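Local coordinates for protein NADPH-dependent aldehyde reductase YqhD (Escherichia coli, PDB 4QGS) that reduces a broad range of short-chain aldehydes to primary alcohols with NADPH, binding one zinc ion per subunit, at residues 40-45 and 95-100; 118-123 and 140-145; 32-37 and 63-68; 16-21 and 178-183; 23-28 and 186-191. One frame throughout, in Å; residues are numbered along the deposited sequence.

Interaction 1 of 5, residues 40-45 and 95-100; sequences DARVLI and QKVTFL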
# COMPACT_ATOMS: atom_id res chain seq x y z
N ASP A 40 -21.61 17.42 -17.14
CA ASP A 40 -21.20 18.82 -17.17
C ASP A 40 -20.12 19.14 -16.15
O ASP A 40 -19.87 20.30 -15.83
CB ASP A 40 -22.41 19.73 -16.92
CG ASP A 40 -23.12 19.42 -15.61
OD1 ASP A 40 -23.92 20.27 -15.17
OD2 ASP A 40 -22.88 18.34 -15.03
N ALA A 41 -19.47 18.10 -15.65
CA ALA A 41 -18.36 18.30 -14.72
C ALA A 41 -17.18 19.02 -15.36
O ALA A 41 -16.92 18.90 -16.57
CB ALA A 41 -17.91 16.95 -14.15
N ARG A 42 -16.45 19.79 -14.56
CA ARG A 42 -15.15 20.27 -14.98
C ARG A 42 -14.13 19.35 -14.30
O ARG A 42 -13.93 19.41 -13.09
CB ARG A 42 -14.93 21.74 -14.61
CG ARG A 42 -13.62 22.33 -15.14
CD ARG A 42 -13.77 23.82 -15.49
NE ARG A 42 -14.83 24.04 -16.46
CZ ARG A 42 -15.34 25.23 -16.78
NH1 ARG A 42 -14.88 26.33 -16.21
NH2 ARG A 42 -16.32 25.31 -17.68
N VAL A 43 -13.52 18.48 -15.10
CA VAL A 43 -12.69 17.39 -14.59
C VAL A 43 -11.22 17.75 -14.62
O VAL A 43 -10.70 18.16 -15.65
CB VAL A 43 -12.89 16.09 -15.41
CG1 VAL A 43 -12.06 14.95 -14.82
CG2 VAL A 43 -14.37 15.71 -15.48
N LEU A 44 -10.53 17.60 -13.49
CA LEU A 44 -9.07 17.67 -13.50
C LEU A 44 -8.49 16.26 -13.39
O LEU A 44 -8.68 15.57 -12.38
CB LEU A 44 -8.54 18.55 -12.36
CG LEU A 44 -7.01 18.66 -12.32
CD1 LEU A 44 -6.48 19.39 -13.54
CD2 LEU A 44 -6.55 19.35 -11.03
N ILE A 45 -7.79 15.85 -14.44
CA ILE A 45 -7.04 14.60 -14.46
C ILE A 45 -5.65 14.82 -13.89
O ILE A 45 -4.90 15.65 -14.39
CB ILE A 45 -6.91 14.05 -15.89
CG1 ILE A 45 -8.28 13.76 -16.48
CG2 ILE A 45 -6.00 12.81 -15.92
CD1 ILE A 45 -8.19 13.15 -17.88
N GLN A 95 -9.98 27.51 -11.64
CA GLN A 95 -10.69 27.02 -12.81
C GLN A 95 -12.04 26.40 -12.46
O GLN A 95 -12.78 25.97 -13.34
CB GLN A 95 -9.83 25.99 -13.56
CG GLN A 95 -8.72 26.59 -14.40
CD GLN A 95 -9.23 27.15 -15.71
OE1 GLN A 95 -10.41 27.03 -16.04
NE2 GLN A 95 -8.33 27.76 -16.48
N LYS A 96 -12.34 26.37 -11.16
CA LYS A 96 -13.59 25.81 -10.65
C LYS A 96 -13.80 24.35 -11.08
O LYS A 96 -14.86 23.98 -11.59
CB LYS A 96 -14.78 26.67 -11.09
CG LYS A 96 -14.66 28.14 -10.72
CD LYS A 96 -15.95 28.67 -10.12
CE LYS A 96 -16.26 27.99 -8.79
NZ LYS A 96 -15.67 28.73 -7.64
N VAL A 97 -12.77 23.54 -10.87
CA VAL A 97 -12.86 22.10 -11.06
C VAL A 97 -13.88 21.50 -10.11
O VAL A 97 -13.94 21.88 -8.94
CB VAL A 97 -11.48 21.43 -10.84
CG1 VAL A 97 -11.61 19.92 -10.68
CG2 VAL A 97 -10.53 21.81 -11.97
N THR A 98 -14.69 20.56 -10.60
CA THR A 98 -15.74 19.95 -9.79
C THR A 98 -15.55 18.45 -9.62
O THR A 98 -16.34 17.80 -8.93
CB THR A 98 -17.13 20.18 -10.40
OG1 THR A 98 -17.17 19.56 -11.69
CG2 THR A 98 -17.41 21.67 -10.54
N PHE A 99 -14.53 17.90 -10.26
CA PHE A 99 -14.25 16.48 -10.13
C PHE A 99 -12.77 16.20 -10.41
O PHE A 99 -12.22 16.72 -11.37
CB PHE A 99 -15.13 15.65 -11.08
CG PHE A 99 -15.24 14.20 -10.69
CD1 PHE A 99 -16.31 13.75 -9.94
CD2 PHE A 99 -14.25 13.29 -11.06
CE1 PHE A 99 -16.41 12.43 -9.57
CE2 PHE A 99 -14.35 11.95 -10.69
CZ PHE A 99 -15.43 11.53 -9.94
N LEU A 100 -12.14 15.38 -9.56
CA LEU A 100 -10.74 15.01 -9.75
C LEU A 100 -10.60 13.57 -10.20
O LEU A 100 -11.31 12.70 -9.72
CB LEU A 100 -9.96 15.23 -8.44
CG LEU A 100 -9.90 16.68 -7.98
CD1 LEU A 100 -9.65 16.76 -6.47
CD2 LEU A 100 -8.81 17.40 -8.71

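Interaction 2 of 5, residues 118-123 and 140-145; sequences AANYPE and SAIPMG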
# COMPACT_ATOMS: atom_id res chain seq x y z
N ALA A 118 -8.20 19.56 0.66
CA ALA A 118 -7.64 20.90 0.80
C ALA A 118 -8.51 21.93 0.10
O ALA A 118 -8.63 23.07 0.56
CB ALA A 118 -6.22 20.94 0.25
N ALA A 119 -9.11 21.53 -1.01
CA ALA A 119 -9.84 22.45 -1.86
C ALA A 119 -11.11 23.00 -1.21
O ALA A 119 -11.47 24.15 -1.44
CB ALA A 119 -10.17 21.78 -3.18
N ASN A 120 -11.79 22.18 -0.42
CA ASN A 120 -12.93 22.66 0.36
C ASN A 120 -12.58 22.98 1.81
O ASN A 120 -13.47 23.24 2.64
CB ASN A 120 -14.11 21.67 0.36
CG ASN A 120 -14.43 21.12 -1.01
OD1 ASN A 120 -14.11 21.73 -2.03
ND2 ASN A 120 -15.11 19.98 -1.03
N TYR A 121 -11.29 22.99 2.13
CA TYR A 121 -10.86 23.55 3.41
C TYR A 121 -11.04 25.06 3.25
O TYR A 121 -10.85 25.59 2.15
CB TYR A 121 -9.42 23.19 3.75
CG TYR A 121 -9.31 22.09 4.79
CD1 TYR A 121 -8.71 22.30 6.03
CD2 TYR A 121 -9.84 20.83 4.53
CE1 TYR A 121 -8.63 21.28 6.96
CE2 TYR A 121 -9.78 19.81 5.45
CZ TYR A 121 -9.17 20.04 6.67
OH TYR A 121 -9.11 19.01 7.57
N PRO A 122 -11.47 25.74 4.32
CA PRO A 122 -11.77 27.17 4.24
C PRO A 122 -10.65 28.05 3.65
O PRO A 122 -9.58 28.22 4.24
CB PRO A 122 -12.06 27.54 5.70
CG PRO A 122 -12.52 26.30 6.33
CD PRO A 122 -11.76 25.18 5.65
N GLU A 123 -10.94 28.56 2.45
CA GLU A 123 -10.33 29.75 1.83
C GLU A 123 -8.95 30.22 2.31
O GLU A 123 -8.02 30.35 1.51
CB GLU A 123 -11.30 30.93 2.00
CG GLU A 123 -12.75 30.62 1.57
CD GLU A 123 -12.93 30.67 0.07
OE1 GLU A 123 -11.92 30.76 -0.66
OE2 GLU A 123 -14.10 30.63 -0.38
N SER A 140 -15.78 17.69 4.06
CA SER A 140 -16.19 17.56 2.67
C SER A 140 -14.96 17.57 1.79
O SER A 140 -13.90 18.06 2.18
CB SER A 140 -17.12 18.69 2.25
OG SER A 140 -16.38 19.89 2.05
N ALA A 141 -15.11 17.04 0.58
CA ALA A 141 -14.01 17.03 -0.37
C ALA A 141 -14.58 17.08 -1.78
O ALA A 141 -15.72 16.67 -2.02
CB ALA A 141 -13.15 15.80 -0.18
N ILE A 142 -13.79 17.61 -2.70
CA ILE A 142 -14.12 17.52 -4.12
C ILE A 142 -14.23 16.05 -4.49
O ILE A 142 -13.36 15.26 -4.13
CB ILE A 142 -13.08 18.21 -4.99
CG1 ILE A 142 -13.02 19.69 -4.64
CG2 ILE A 142 -13.39 18.02 -6.49
CD1 ILE A 142 -12.25 20.48 -5.63
N PRO A 143 -15.32 15.68 -5.18
CA PRO A 143 -15.49 14.28 -5.58
C PRO A 143 -14.30 13.83 -6.41
O PRO A 143 -13.78 14.62 -7.20
CB PRO A 143 -16.77 14.31 -6.40
CG PRO A 143 -17.53 15.48 -5.86
CD PRO A 143 -16.48 16.50 -5.57
N MET A 144 -13.86 12.60 -6.22
CA MET A 144 -12.73 12.11 -7.00
C MET A 144 -12.87 10.63 -7.30
O MET A 144 -13.49 9.89 -6.55
CB MET A 144 -11.40 12.40 -6.28
CG MET A 144 -11.24 11.70 -4.94
SD MET A 144 -9.50 11.63 -4.44
CE MET A 144 -8.87 10.50 -5.69
N GLY A 145 -12.30 10.22 -8.44
CA GLY A 145 -12.23 8.83 -8.80
C GLY A 145 -10.80 8.55 -9.21
O GLY A 145 -9.95 9.46 -9.19
O HOH W 1 -17.71 19.02 -2.64

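Interaction 3 of 5, residues 32-37 and 63-68; sequences GLREQI and DALKGM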
# COMPACT_ATOMS: atom_id res chain seq x y z
N GLY A 32 -16.63 1.82 -18.17
CA GLY A 32 -17.57 2.25 -17.15
C GLY A 32 -17.27 3.61 -16.53
O GLY A 32 -18.02 4.08 -15.68
N LEU A 33 -16.17 4.23 -16.95
CA LEU A 33 -15.70 5.48 -16.34
C LEU A 33 -16.61 6.68 -16.57
O LEU A 33 -17.01 7.37 -15.64
CB LEU A 33 -14.30 5.82 -16.88
CG LEU A 33 -13.77 7.22 -16.56
CD1 LEU A 33 -13.57 7.34 -15.07
CD2 LEU A 33 -12.47 7.47 -17.27
N ARG A 34 -16.94 6.92 -17.83
CA ARG A 34 -17.66 8.13 -18.20
C ARG A 34 -18.97 8.33 -17.43
O ARG A 34 -19.28 9.44 -16.98
CB ARG A 34 -17.94 8.08 -19.71
CG ARG A 34 -18.51 9.37 -20.26
CD ARG A 34 -18.78 9.26 -21.75
NE ARG A 34 -19.17 10.55 -22.30
CZ ARG A 34 -18.38 11.34 -23.03
NH1 ARG A 34 -18.84 12.50 -23.48
NH2 ARG A 34 -17.15 10.96 -23.33
N GLU A 35 -19.73 7.25 -17.26
CA GLU A 35 -21.04 7.35 -16.62
C GLU A 35 -20.93 7.71 -15.13
O GLU A 35 -21.92 8.13 -14.52
CB GLU A 35 -21.83 6.06 -16.81
CG GLU A 35 -21.26 4.83 -16.15
CD GLU A 35 -21.98 3.55 -16.55
OE1 GLU A 35 -21.40 2.75 -17.31
OE2 GLU A 35 -23.13 3.36 -16.11
N GLN A 36 -19.74 7.58 -14.56
CA GLN A 36 -19.55 7.90 -13.14
C GLN A 36 -19.36 9.39 -12.88
O GLN A 36 -19.41 9.85 -11.74
CB GLN A 36 -18.35 7.14 -12.58
CG GLN A 36 -18.37 5.65 -12.82
CD GLN A 36 -19.49 4.94 -12.11
OE1 GLN A 36 -19.87 5.31 -11.00
NE2 GLN A 36 -20.02 3.91 -12.74
N ILE A 37 -19.14 10.16 -13.94
CA ILE A 37 -18.82 11.57 -13.79
C ILE A 37 -19.91 12.37 -14.46
O ILE A 37 -20.30 12.05 -15.58
CB ILE A 37 -17.45 11.90 -14.42
CG1 ILE A 37 -16.34 11.09 -13.75
CG2 ILE A 37 -17.15 13.38 -14.37
CD1 ILE A 37 -15.00 11.30 -14.41
N ASP A 63 -9.88 9.64 -24.20
CA ASP A 63 -10.89 9.16 -25.15
C ASP A 63 -12.22 8.82 -24.48
O ASP A 63 -13.28 9.13 -25.01
CB ASP A 63 -10.38 7.93 -25.91
CG ASP A 63 -11.47 7.27 -26.74
OD1 ASP A 63 -12.13 6.33 -26.23
OD2 ASP A 63 -11.68 7.69 -27.89
N ALA A 64 -12.16 8.19 -23.31
CA ALA A 64 -13.38 7.82 -22.60
C ALA A 64 -14.20 9.05 -22.23
O ALA A 64 -15.43 8.99 -22.16
CB ALA A 64 -13.05 7.03 -21.33
N LEU A 65 -13.52 10.17 -22.02
CA LEU A 65 -14.16 11.40 -21.56
C LEU A 65 -14.32 12.44 -22.66
O LEU A 65 -14.59 13.61 -22.39
CB LEU A 65 -13.35 12.02 -20.42
CG LEU A 65 -13.19 11.12 -19.20
CD1 LEU A 65 -12.48 11.91 -18.12
CD2 LEU A 65 -14.56 10.66 -18.72
N LYS A 66 -14.14 12.01 -23.90
CA LYS A 66 -14.11 12.95 -25.02
C LYS A 66 -15.42 13.73 -25.10
O LYS A 66 -16.49 13.15 -25.02
CB LYS A 66 -13.83 12.21 -26.31
CG LYS A 66 -13.40 13.10 -27.44
CD LYS A 66 -13.26 12.31 -28.70
CE LYS A 66 -13.51 13.20 -29.88
NZ LYS A 66 -12.52 14.32 -29.96
N GLY A 67 -15.31 15.05 -25.24
CA GLY A 67 -16.49 15.89 -25.32
C GLY A 67 -16.81 16.55 -23.99
O GLY A 67 -17.56 17.52 -23.92
N MET A 68 -16.24 16.01 -22.92
CA MET A 68 -16.41 16.61 -21.61
C MET A 68 -15.33 17.65 -21.35
O MET A 68 -14.31 17.71 -22.05
CB MET A 68 -16.41 15.53 -20.52
CG MET A 68 -17.61 14.59 -20.68
SD MET A 68 -17.64 13.18 -19.56
CE MET A 68 -17.58 14.00 -17.97

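Interaction 4 of 5, residues 16-21 and 178-183; sequences NLHTPT and HVQPVF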
# COMPACT_ATOMS: atom_id res chain seq x y z
N ASN A 16 -15.50 -1.01 13.14
CA ASN A 16 -16.21 -0.02 12.36
C ASN A 16 -15.60 -0.10 10.96
O ASN A 16 -14.46 0.32 10.75
CB ASN A 16 -16.04 1.37 12.99
CG ASN A 16 -16.72 2.48 12.22
OD1 ASN A 16 -17.01 2.36 11.02
ND2 ASN A 16 -16.95 3.60 12.90
N LEU A 17 -16.35 -0.68 10.02
CA LEU A 17 -15.81 -0.98 8.68
C LEU A 17 -16.56 -0.18 7.63
O LEU A 17 -17.78 -0.23 7.55
CB LEU A 17 -15.89 -2.48 8.39
CG LEU A 17 -15.53 -2.97 6.98
CD1 LEU A 17 -14.07 -2.64 6.66
CD2 LEU A 17 -15.78 -4.46 6.86
N HIS A 18 -15.82 0.56 6.81
CA HIS A 18 -16.46 1.36 5.77
C HIS A 18 -15.60 1.35 4.52
O HIS A 18 -14.44 1.78 4.55
CB HIS A 18 -16.69 2.79 6.26
CG HIS A 18 -17.50 3.62 5.32
ND1 HIS A 18 -17.20 4.94 5.06
CD2 HIS A 18 -18.59 3.33 4.58
CE1 HIS A 18 -18.07 5.43 4.20
NE2 HIS A 18 -18.93 4.47 3.89
N THR A 19 -16.16 0.83 3.44
CA THR A 19 -15.45 0.73 2.17
C THR A 19 -16.32 1.26 1.03
O THR A 19 -16.93 0.49 0.28
CB THR A 19 -15.02 -0.73 1.88
OG1 THR A 19 -16.18 -1.58 1.90
CG2 THR A 19 -14.02 -1.22 2.92
N PRO A 20 -16.39 2.59 0.89
CA PRO A 20 -17.40 3.20 0.02
C PRO A 20 -17.02 3.28 -1.46
O PRO A 20 -17.88 3.58 -2.29
CB PRO A 20 -17.55 4.60 0.61
CG PRO A 20 -16.19 4.91 1.13
CD PRO A 20 -15.65 3.60 1.67
N THR A 21 -15.77 3.00 -1.79
CA THR A 21 -15.35 3.15 -3.19
C THR A 21 -15.92 2.08 -4.12
O THR A 21 -15.73 0.89 -3.91
CB THR A 21 -13.81 3.14 -3.31
OG1 THR A 21 -13.27 4.20 -2.52
CG2 THR A 21 -13.38 3.32 -4.77
N HIS A 178 -14.34 11.13 3.39
CA HIS A 178 -14.74 12.05 2.34
C HIS A 178 -13.72 12.17 1.21
O HIS A 178 -14.07 12.56 0.11
CB HIS A 178 -15.03 13.43 2.93
CG HIS A 178 -16.25 13.48 3.79
ND1 HIS A 178 -16.32 14.18 4.97
CD2 HIS A 178 -17.47 12.90 3.63
CE1 HIS A 178 -17.52 14.03 5.51
NE2 HIS A 178 -18.23 13.26 4.71
N VAL A 179 -12.47 11.82 1.49
CA VAL A 179 -11.42 11.89 0.47
C VAL A 179 -11.28 10.55 -0.22
O VAL A 179 -10.41 10.37 -1.07
CB VAL A 179 -10.06 12.30 1.05
CG1 VAL A 179 -10.20 13.57 1.87
CG2 VAL A 179 -9.47 11.18 1.90
N GLN A 180 -12.12 9.61 0.16
CA GLN A 180 -12.13 8.32 -0.51
C GLN A 180 -12.71 8.49 -1.90
O GLN A 180 -13.70 9.20 -2.08
CB GLN A 180 -12.94 7.28 0.25
CG GLN A 180 -12.64 7.26 1.72
CD GLN A 180 -12.76 5.88 2.29
OE1 GLN A 180 -11.95 5.00 1.98
NE2 GLN A 180 -13.75 5.67 3.15
N PRO A 181 -12.09 7.84 -2.89
CA PRO A 181 -12.62 7.94 -4.25
C PRO A 181 -14.03 7.36 -4.38
O PRO A 181 -14.37 6.35 -3.76
CB PRO A 181 -11.62 7.12 -5.09
CG PRO A 181 -10.93 6.24 -4.13
CD PRO A 181 -10.90 6.98 -2.82
N VAL A 182 -14.86 8.03 -5.18
CA VAL A 182 -16.20 7.52 -5.41
C VAL A 182 -16.10 6.22 -6.20
O VAL A 182 -16.90 5.32 -6.01
CB VAL A 182 -17.08 8.55 -6.15
CG1 VAL A 182 -17.40 9.71 -5.25
CG2 VAL A 182 -16.39 9.05 -7.39
N PHE A 183 -15.09 6.12 -7.08
CA PHE A 183 -14.87 4.89 -7.83
C PHE A 183 -13.40 4.65 -8.12
O PHE A 183 -12.60 5.56 -8.07
CB PHE A 183 -15.64 4.90 -9.17
CG PHE A 183 -15.20 6.00 -10.09
CD1 PHE A 183 -14.11 5.82 -10.93
CD2 PHE A 183 -15.86 7.21 -10.11
CE1 PHE A 183 -13.69 6.84 -11.76
CE2 PHE A 183 -15.45 8.23 -10.95
CZ PHE A 183 -14.37 8.05 -11.77

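Interaction 5 of 5, residues 23-28 and 186-191; sequences ILFGKG and LDPVYT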
# COMPACT_ATOMS: atom_id res chain seq x y z
N ILE A 23 -15.89 -0.23 -7.16
CA ILE A 23 -14.84 -0.85 -7.96
C ILE A 23 -15.33 -1.23 -9.34
O ILE A 23 -16.28 -2.00 -9.48
CB ILE A 23 -14.29 -2.11 -7.28
CG1 ILE A 23 -13.79 -1.78 -5.87
CG2 ILE A 23 -13.20 -2.74 -8.12
CD1 ILE A 23 -12.64 -0.82 -5.84
N LEU A 24 -14.68 -0.69 -10.37
CA LEU A 24 -14.96 -1.09 -11.74
C LEU A 24 -13.79 -1.94 -12.19
O LEU A 24 -12.72 -1.41 -12.47
CB LEU A 24 -15.16 0.13 -12.63
CG LEU A 24 -16.22 1.15 -12.20
CD1 LEU A 24 -16.26 2.35 -13.14
CD2 LEU A 24 -17.59 0.50 -12.10
N PHE A 25 -13.98 -3.26 -12.21
CA PHE A 25 -12.86 -4.17 -12.42
C PHE A 25 -12.91 -4.91 -13.76
O PHE A 25 -13.98 -5.34 -14.20
CB PHE A 25 -12.81 -5.21 -11.28
CG PHE A 25 -11.57 -6.07 -11.28
CD1 PHE A 25 -10.51 -5.76 -10.43
CD2 PHE A 25 -11.46 -7.18 -12.10
CE1 PHE A 25 -9.36 -6.55 -10.41
CE2 PHE A 25 -10.31 -7.97 -12.10
CZ PHE A 25 -9.27 -7.65 -11.25
N GLY A 26 -11.75 -5.08 -14.39
CA GLY A 26 -11.63 -6.01 -15.49
C GLY A 26 -11.10 -5.42 -16.78
O GLY A 26 -10.92 -4.22 -16.89
N LYS A 27 -10.86 -6.30 -17.75
CA LYS A 27 -10.40 -5.92 -19.08
C LYS A 27 -11.36 -4.93 -19.72
O LYS A 27 -12.55 -5.24 -19.92
CB LYS A 27 -10.25 -7.15 -19.97
CG LYS A 27 -9.79 -6.81 -21.38
CD LYS A 27 -9.83 -8.04 -22.29
CE LYS A 27 -9.24 -9.27 -21.62
NZ LYS A 27 -8.69 -10.25 -22.60
N GLY A 28 -10.86 -3.74 -20.01
CA GLY A 28 -11.66 -2.71 -20.63
C GLY A 28 -12.64 -2.05 -19.69
O GLY A 28 -13.59 -1.40 -20.14
N LEU A 186 -10.05 -0.57 -12.13
CA LEU A 186 -8.97 -1.55 -11.99
C LEU A 186 -8.99 -2.49 -13.19
O LEU A 186 -9.77 -3.44 -13.24
CB LEU A 186 -9.13 -2.36 -10.69
CG LEU A 186 -8.64 -1.81 -9.35
CD1 LEU A 186 -9.17 -0.42 -9.08
CD2 LEU A 186 -9.09 -2.74 -8.23
N ASP A 187 -8.12 -2.22 -14.17
CA ASP A 187 -8.01 -3.07 -15.34
C ASP A 187 -6.66 -3.77 -15.31
O ASP A 187 -5.63 -3.13 -15.44
CB ASP A 187 -8.17 -2.23 -16.63
CG ASP A 187 -8.14 -3.07 -17.89
OD1 ASP A 187 -7.73 -4.26 -17.83
OD2 ASP A 187 -8.54 -2.55 -18.97
N PRO A 188 -6.65 -5.09 -15.13
CA PRO A 188 -5.40 -5.84 -15.05
C PRO A 188 -4.50 -5.64 -16.28
O PRO A 188 -3.28 -5.72 -16.17
CB PRO A 188 -5.88 -7.29 -14.96
CG PRO A 188 -7.22 -7.17 -14.25
CD PRO A 188 -7.83 -5.93 -14.83
N VAL A 189 -5.11 -5.36 -17.43
CA VAL A 189 -4.30 -5.16 -18.64
C VAL A 189 -3.32 -3.99 -18.47
O VAL A 189 -2.20 -4.03 -19.01
CB VAL A 189 -5.19 -4.91 -19.88
CG1 VAL A 189 -4.33 -4.50 -21.10
CG2 VAL A 189 -6.01 -6.16 -20.17
N TYR A 190 -3.72 -2.97 -17.72
CA TYR A 190 -2.84 -1.84 -17.46
C TYR A 190 -1.61 -2.24 -16.63
O TYR A 190 -0.65 -1.48 -16.58
CB TYR A 190 -3.56 -0.70 -16.75
CG TYR A 190 -4.70 -0.06 -17.52
CD1 TYR A 190 -4.83 -0.24 -18.90
CD2 TYR A 190 -5.66 0.72 -16.87
CE1 TYR A 190 -5.87 0.34 -19.60
CE2 TYR A 190 -6.71 1.31 -17.58
CZ TYR A 190 -6.81 1.11 -18.94
OH TYR A 190 -7.84 1.69 -19.65
N THR A 191 -1.64 -3.41 -15.99
CA THR A 191 -0.48 -3.84 -15.20
C THR A 191 0.53 -4.63 -16.04
O THR A 191 1.62 -4.92 -15.56
CB THR A 191 -0.89 -4.70 -13.97
OG1 THR A 191 -1.29 -6.02 -14.38
CG2 THR A 191 -2.02 -4.05 -13.20

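Interaction 1 of 5, residues 40-45 and 95-100
V43 and L44 pair in parallel with F99 and L100, and CA of V43 lies 4.8 Å from CA of F99. The pairing joins strands 42-46 and 99-104, neighbours in the parallel sheet of the NADP(+)-binding part of the chain. L44 N donates to F99 O at 2.9 Å. R42 O accepts twice. T98 N reaches it in the carbonyl plane at 2.8 Å. F99 N makes a longer bond, at 3.3 Å, from above that plane.

T98 adds a side-chain bond at R42. Its OG1 sits between its own N and carbonyl carbon (chi1 62°) and accepts from R42 N at 3.0 Å. On one face of the sheet, L44 and L100 run alongside each other in the same direction, with L44 CD2 3.8 Å from L100 CD2. V97 CG1 rests on L44 CB, and V92 of helix 82-95 packs on all three residues. V43 and F99 point to the other face, where I37 meets them both.

The R42 chain runs past the end of helix 82-95, and its CD lies 3.2 Å from Q95 O. That oxygen is at the edge of the guanidinium, near its plane. The main partner of the group is D69, which forms a salt bridge with NE.

Leucine and valine side chains fill the helix-facing side. At R42 the amide and carbonyl are both satisfied by T98, and D69 probably offsets the charge of the guanidinium.

Interaction 2 of 5, residues 118-123 and 140-145
N120 turns CG anti to its carbonyl carbon (chi1 -46°), toward S140, and chi2 (-23°) turns the amide so that ND2 faces S140 OG. S140 holds that OG between its own N and carbonyl carbon (chi1 76°). N120 ND2 donates a weak hydrogen bond to S140 OG at 3.3 Å. The hydroxyl oxygen also lies against N120 CB.

The amide nitrogen is set close to the peptide link between A141 and I142. N120 ND2 is 3.0 Å from A141 C. It is also near I142 N, but both are donors and make no bond. A water continues the polar link. It accepts weakly from N120 ND2 at 3.2 Å and donates to A141 O at 3.1 Å.

Beside this polar group is a small apolar one. A119 CB meets I142 CD1 at 3.5 Å, tighter than usual for two carbons. N120 OD1 lies 3.5 Å from I142 CG1, and the two side chains cross obliquely.

The contact ties A119 and N120, at the C-terminal part of helix 106-119, to the chain that leads into strand 144-148. The I142 backbone also bonds to A116 of that helix. The I142 side chain touches V92 of helix 82-95 and L100 of strand 99-104.

Interaction 3 of 5, residues 32-37 and 63-68
K66 O is held by both end nitrogens of R34, with NH2 at 2.8 Å and NH1 at 2.9 Å. K66 belongs to a type II beta turn, L65 to M68, which follows helix 57-64. R34 lies in a short run of helical backbone between strands 22-25 and 42-46. The R34 chain is extended from CG to NE, and this carries the guanidinium across to the turn.

K66 O lies in the guanidinium plane, and the two nitrogens approach it from the same face of its carbonyl. NH2 has a second acceptor, A64 O, at 2.9 Å. Three hydrogen bonds to two backbone oxygens thus fix the rotation of the group. A64 is the last helical residue, so its carbonyl end may favour the positive charge.

M68 covers one face of the guanidinium. Its SD stands 4.0 Å above the plane, over the centre, and the M68 chain runs counter to that of R34.

The inner side is apolar. L33 and L65 cross at about a right angle, with L33 CD2 4.1 Å from L65 CD2. L101 of the sheet packs on both. A64 CB touches the same L33 methyl. M68 bends at chi3 (57°), and its CE methyl meets I37 CG2 at 3.7 Å.

Interaction 4 of 5, residues 16-21 and 178-183
P20 and Q180 cross at about a right angle, with CD and CG of the proline against the amide nitrogen. Q180 NE2 lies 3.2 Å from P20 CD and 3.3 Å from P20 CG. The Q180 chain bends at chi2 (-147°), which places its CD 3.7 Å from both P20 CD and P20 CG. The other amide atom, OE1, takes a weak hydrogen bond from A159 N.

P20 CD also stands 3.9 Å above the centre of one face of the H18 ring. The ring of H18 and the amide of Q180 are turned 72° apart. H18 ND1 and Q180 NE2 are 4.0 Å apart, a packing contact.

T21 meets P181 and makes the polar bond of the contact. Its OG1 donates to P181 O at 2.7 Å, in the carbonyl plane and on a lone pair. The T21 CG2 methyl lies 3.6 Å from F183 C, and P181 CG rests on T21 OG1.

The contact joins the N-terminal chain before strand 22-25 to the loop before strand 183-186. Q180 is about 7 Å from G160 of the NADP(+) site, measured between side chains. One short, well-directed hydroxyl bond fixes T21 to the loop, while P20 and H18 meet the loop by packing alone within this contact.

Interaction 5 of 5, residues 23-28 and 186-191
F25 packs across L186 and P188, meeting each at about a right angle. F25 CD1 is 3.7 Å from L186 CB, and F25 CZ is 3.7 Å from P188 CG. F25 and L186 also form a parallel beta bridge. It joins strand 22-25, outermost in the sheet within this chain, to strand 183-186. I23 CG2 extends the apolar row to L186 CD2, at 4.1 Å. Helix 249-262 closes over the group: its W257 meets the F25 ring, and A253 touches P188.

L186 O lies 3.6 Å above the plane of the F25 ring, offset toward the rim. The same oxygen accepts from G26 N at 2.8 Å. L186 N donates to L24 O, and this bond is nearly straight at the hydrogen (173°). After the bridge G26 has positive phi, and the chain stays beside D187.

The polar edge belongs to D187, whose CG is anti to the backbone N (chi1 -177°). Its OD1 accepts from V189 N in an Asx turn. The next residue, Y190, binds NADP(+), and D187 CB lies over one face of its ring. D187 probably helps hold the turn that carries Y190. K27 CG touches V189 CG2, and its charged group makes a cation-pi contact with Y249. At the far edge, G28 N donates to D187 OD2 at 2.8 Å, reaching it from above the carboxylate plane.

In the fold
All five contacts belong to the NADP(+)-binding part of the chain and its parallel sheet. Interactions 1 and 2 meet where L100 O and G145 N lie 3.0 Å apart, a probable hydrogen bond between neighbouring strands. M144 O and V182 N, at 2.7 Å, probably link interaction 2 to interaction 4 in the same way. F183 then packs on F99 of interaction 1 and on L33 of interaction 3. L24 of interaction 5 touches G32 and Q36. Interactions 1 and 5 do not touch; their centres are 24 Å apart. Interaction 5 holds Y190 of the cofactor site, and A64 of interaction 3 is about 8 Å from Y190 between side chains. Interactions 1 and 2 lie away from the annotated sites.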